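Long-range contact in copper-containing nitrite reductase (Hyphomicrobium denitrificans 1NES1, PDB 6TFO), which probably reduces nitrite to nitric oxide with electrons from a cytochrome c, using copper centres held in a homotrimer: residues 41-46 and 78-83. Sequence-based numbering, arbitrary orientation.
Sequences GRMVYI and AQHDAV. With CU (copper (II) ion), chain L.
The hydroxyl of Tyr-45 donates a hydrogen bond to the backbone carbonyl of Asp-81, with OH and O 2.6 Å apart. At the oxygen the C=O···OH angle is 135° and the donor lies in the carbonyl plane, which puts it on a lone pair; the same oxygen sits at the edge of the tyrosine ring, near its plane. In Tyr-45 CG stands anti to the carbonyl carbon (chi1 -62°), and from there the ring extends across to residues 78-83. Beside the bond, the methyl of Ala-82 lies obliquely to the ring, CB being 4.2 Å from CZ of Tyr-45.

Two residues back on the strand, Met-43 approaches the imidazole of His-80. Its SD is 3.9 Å from CE1 of His-80 and lies 88° off the ring normal, an edge-on sulfur-aromatic contact, while its terminal CE turns to CB of Ala-78 at 3.8 Å. Both segments belong to a cupredoxin domain: residues 42-46 belong to strand 42-48, an outermost strand of one sheet within the chain, and residues 78-83 run from the loop after strand 67-73 into the short strand 83-84 of the other, so the contact bridges the sandwich beside its copper site. ND1 of His-80 binds the copper at 2.0 Å, and Cys-117, His-122 and Met-127 complete the set of ligands. On the far nitrogen of the ring, NE2 is hydrogen-bonded to the carboxylate of Glu-76, a second-shell bond that together with the copper bond at ND1 fixes the ring's rotation and would be expected to polarise it. Asp-81 directs its own carboxylate to Ser-118, in a hydrogen bond, and to Arg-90, in a salt bridge.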
ATOM      1  N   GLY C  41     -14.879 -12.069  13.609  1.00 48.67           N
ATOM      2  CA  GLY C  41     -15.290 -11.141  14.684  1.00 47.69           C
ATOM      3  C   GLY C  41     -14.676 -11.460  16.032  1.00 53.06           C
ATOM      4  O   GLY C  41     -15.148 -10.880  17.048  1.00 49.84           O
ATOM      5  N   ARG C  42     -13.638 -12.315  16.047  1.00 54.45           N
ATOM      6  CA  ARG C  42     -12.976 -12.802  17.289  1.00 53.29           C
ATOM      7  C   ARG C  42     -11.453 -12.700  17.163  1.00 51.27           C
ATOM      8  O   ARG C  42     -10.935 -12.625  16.028  1.00 48.89           O
ATOM      9  CB  ARG C  42     -13.434 -14.236  17.568  1.00 51.41           C
ATOM     10  CG  ARG C  42     -14.763 -14.307  18.294  1.00 53.71           C
ATOM     11  CD  ARG C  42     -15.565 -15.544  17.959  1.00 59.49           C
ATOM     12  NE  ARG C  42     -14.825 -16.786  18.125  1.00 67.27           N
ATOM     13  CZ  ARG C  42     -14.553 -17.665  17.153  1.00 69.22           C
ATOM     14  NH1 ARG C  42     -14.951 -17.458  15.905  1.00 74.82           N
ATOM     15  NH2 ARG C  42     -13.878 -18.764  17.441  1.00 65.97           N
ATOM     16  N   MET C  43     -10.772 -12.673  18.306  1.00 48.81           N
ATOM     17  CA  MET C  43      -9.301 -12.841  18.394  1.00 51.55           C
ATOM     18  C   MET C  43      -8.997 -14.343  18.374  1.00 51.12           C
ATOM     19  O   MET C  43      -9.471 -15.058  19.291  1.00 43.27           O
ATOM     20  CB  MET C  43      -8.775 -12.228  19.688  1.00 56.32           C
ATOM     21  CG  MET C  43      -7.311 -11.925  19.652  1.00 58.18           C
ATOM     22  SD  MET C  43      -6.889 -11.138  21.229  1.00 58.84           S
ATOM     23  CE  MET C  43      -6.069  -9.686  20.583  1.00 60.67           C
ATOM     24  N   VAL C  44      -8.277 -14.809  17.349  1.00 51.51           N
ATOM     25  CA  VAL C  44      -8.152 -16.262  17.031  1.00 50.80           C
ATOM     26  C   VAL C  44      -6.712 -16.643  16.661  1.00 51.61           C
ATOM     27  O   VAL C  44      -5.820 -15.769  16.545  1.00 48.07           O
ATOM     28  CB  VAL C  44      -9.110 -16.668  15.897  1.00 49.58           C
ATOM     29  CG1 VAL C  44     -10.557 -16.449  16.303  1.00 52.51           C
ATOM     30  CG2 VAL C  44      -8.779 -15.958  14.591  1.00 47.02           C
ATOM     31  N   TYR C  45      -6.519 -17.945  16.497  1.00 48.29           N
ATOM     32  CA  TYR C  45      -5.367 -18.530  15.786  1.00 47.00           C
ATOM     33  C   TYR C  45      -5.813 -18.740  14.340  1.00 46.63           C
ATOM     34  O   TYR C  45      -6.966 -19.150  14.120  1.00 44.70           O
ATOM     35  CB  TYR C  45      -4.948 -19.842  16.445  1.00 43.49           C
ATOM     36  CG  TYR C  45      -4.490 -19.761  17.879  1.00 37.78           C
ATOM     37  CD1 TYR C  45      -3.208 -19.360  18.208  1.00 38.10           C
ATOM     38  CD2 TYR C  45      -5.302 -20.210  18.901  1.00 37.84           C
ATOM     39  CE1 TYR C  45      -2.763 -19.355  19.521  1.00 33.82           C
ATOM     40  CE2 TYR C  45      -4.877 -20.209  20.217  1.00 37.49           C
ATOM     41  CZ  TYR C  45      -3.602 -19.787  20.526  1.00 35.14           C
ATOM     42  OH  TYR C  45      -3.201 -19.777  21.828  1.00 36.54           O
ATOM     43  N   ILE C  46      -4.934 -18.433  13.392  1.00 45.26           N
ATOM     44  CA  ILE C  46      -5.149 -18.709  11.948  1.00 48.91           C
ATOM     45  C   ILE C  46      -4.038 -19.644  11.457  1.00 52.99           C
ATOM     46  O   ILE C  46      -2.850 -19.341  11.689  1.00 53.82           O
ATOM     47  CB  ILE C  46      -5.207 -17.403  11.142  1.00 48.32           C
ATOM     48  CG1 ILE C  46      -6.128 -16.380  11.805  1.00 47.66           C
ATOM     49  CG2 ILE C  46      -5.632 -17.699   9.708  1.00 47.97           C
ATOM     50  CD1 ILE C  46      -5.814 -14.949  11.438  1.00 49.31           C
ATOM     51  N   ALA C  78      -0.706  -8.175  19.973  1.00 40.22           N
ATOM     52  CA  ALA C  78      -1.045  -8.372  21.405  1.00 47.40           C
ATOM     53  C   ALA C  78      -0.141  -9.478  21.964  1.00 46.33           C
ATOM     54  O   ALA C  78       0.579 -10.076  21.184  1.00 48.60           O
ATOM     55  CB  ALA C  78      -2.509  -8.692  21.573  1.00 45.03           C
ATOM     56  N   GLN C  79      -0.137  -9.705  23.274  1.00 47.69           N
ATOM     57  CA  GLN C  79       0.647 -10.804  23.889  1.00 44.64           C
ATOM     58  C   GLN C  79      -0.149 -12.096  23.713  1.00 46.15           C
ATOM     59  O   GLN C  79      -1.389 -12.077  23.889  1.00 42.69           O
ATOM     60  CB  GLN C  79       0.957 -10.554  25.360  1.00 44.38           C
ATOM     61  CG  GLN C  79       1.839  -9.339  25.571  1.00 49.32           C
ATOM     62  CD  GLN C  79       2.447  -9.344  26.948  1.00 52.26           C
ATOM     63  OE1 GLN C  79       1.871  -9.826  27.914  1.00 56.70           O
ATOM     64  NE2 GLN C  79       3.660  -8.842  27.030  1.00 54.98           N
ATOM     65  N   HIS C  80       0.555 -13.162  23.329  1.00 43.27           N
ATOM     66  CA  HIS C  80      -0.022 -14.497  23.029  1.00 46.30           C
ATOM     67  C   HIS C  80       0.955 -15.616  23.414  1.00 42.91           C
ATOM     68  O   HIS C  80       2.202 -15.446  23.309  1.00 44.53           O
ATOM     69  CB  HIS C  80      -0.406 -14.634  21.543  1.00 44.73           C
ATOM     70  CG  HIS C  80      -1.344 -13.591  21.040  1.00 41.52           C
ATOM     71  ND1 HIS C  80      -2.650 -13.534  21.433  1.00 40.31           N
ATOM     72  CD2 HIS C  80      -1.154 -12.571  20.176  1.00 43.41           C
ATOM     73  CE1 HIS C  80      -3.237 -12.517  20.842  1.00 45.42           C
ATOM     74  NE2 HIS C  80      -2.335 -11.903  20.075  1.00 47.09           N
ATOM     75  N   ASP C  81       0.377 -16.735  23.826  1.00 40.89           N
ATOM     76  CA  ASP C  81       1.025 -18.058  23.793  1.00 42.37           C
ATOM     77  C   ASP C  81       0.004 -19.063  23.244  1.00 41.23           C
ATOM     78  O   ASP C  81      -1.110 -18.658  22.854  1.00 39.01           O
ATOM     79  CB  ASP C  81       1.576 -18.401  25.177  1.00 48.79           C
ATOM     80  CG  ASP C  81       0.509 -18.548  26.240  1.00 47.22           C
ATOM     81  OD1 ASP C  81      -0.645 -18.697  25.869  1.00 46.06           O
ATOM     82  OD2 ASP C  81       0.862 -18.519  27.425  1.00 50.51           O
ATOM     83  N   ALA C  82       0.411 -20.321  23.155  1.00 38.61           N
ATOM     84  CA  ALA C  82      -0.462 -21.484  22.938  1.00 41.09           C
ATOM     85  C   ALA C  82      -0.138 -22.490  24.039  1.00 44.98           C
ATOM     86  O   ALA C  82       1.061 -22.688  24.308  1.00 50.79           O
ATOM     87  CB  ALA C  82      -0.236 -22.043  21.553  1.00 41.07           C
ATOM     88  N   VAL C  83      -1.158 -23.056  24.665  1.00 43.70           N
ATOM     89  CA  VAL C  83      -1.017 -24.002  25.799  1.00 43.12           C
ATOM     90  C   VAL C  83      -1.879 -25.226  25.498  1.00 46.07           C
ATOM     91  O   VAL C  83      -3.004 -25.053  24.986  1.00 41.77           O
ATOM     92  CB  VAL C  83      -1.417 -23.337  27.124  1.00 44.76           C
ATOM     93  CG1 VAL C  83      -1.287 -24.299  28.299  1.00 47.85           C
ATOM     94  CG2 VAL C  83      -0.618 -22.076  27.372  1.00 42.92           C
TER
HETATM   95 CU    CU L 503      -3.481 -14.423  23.066  1.00 44.02          CU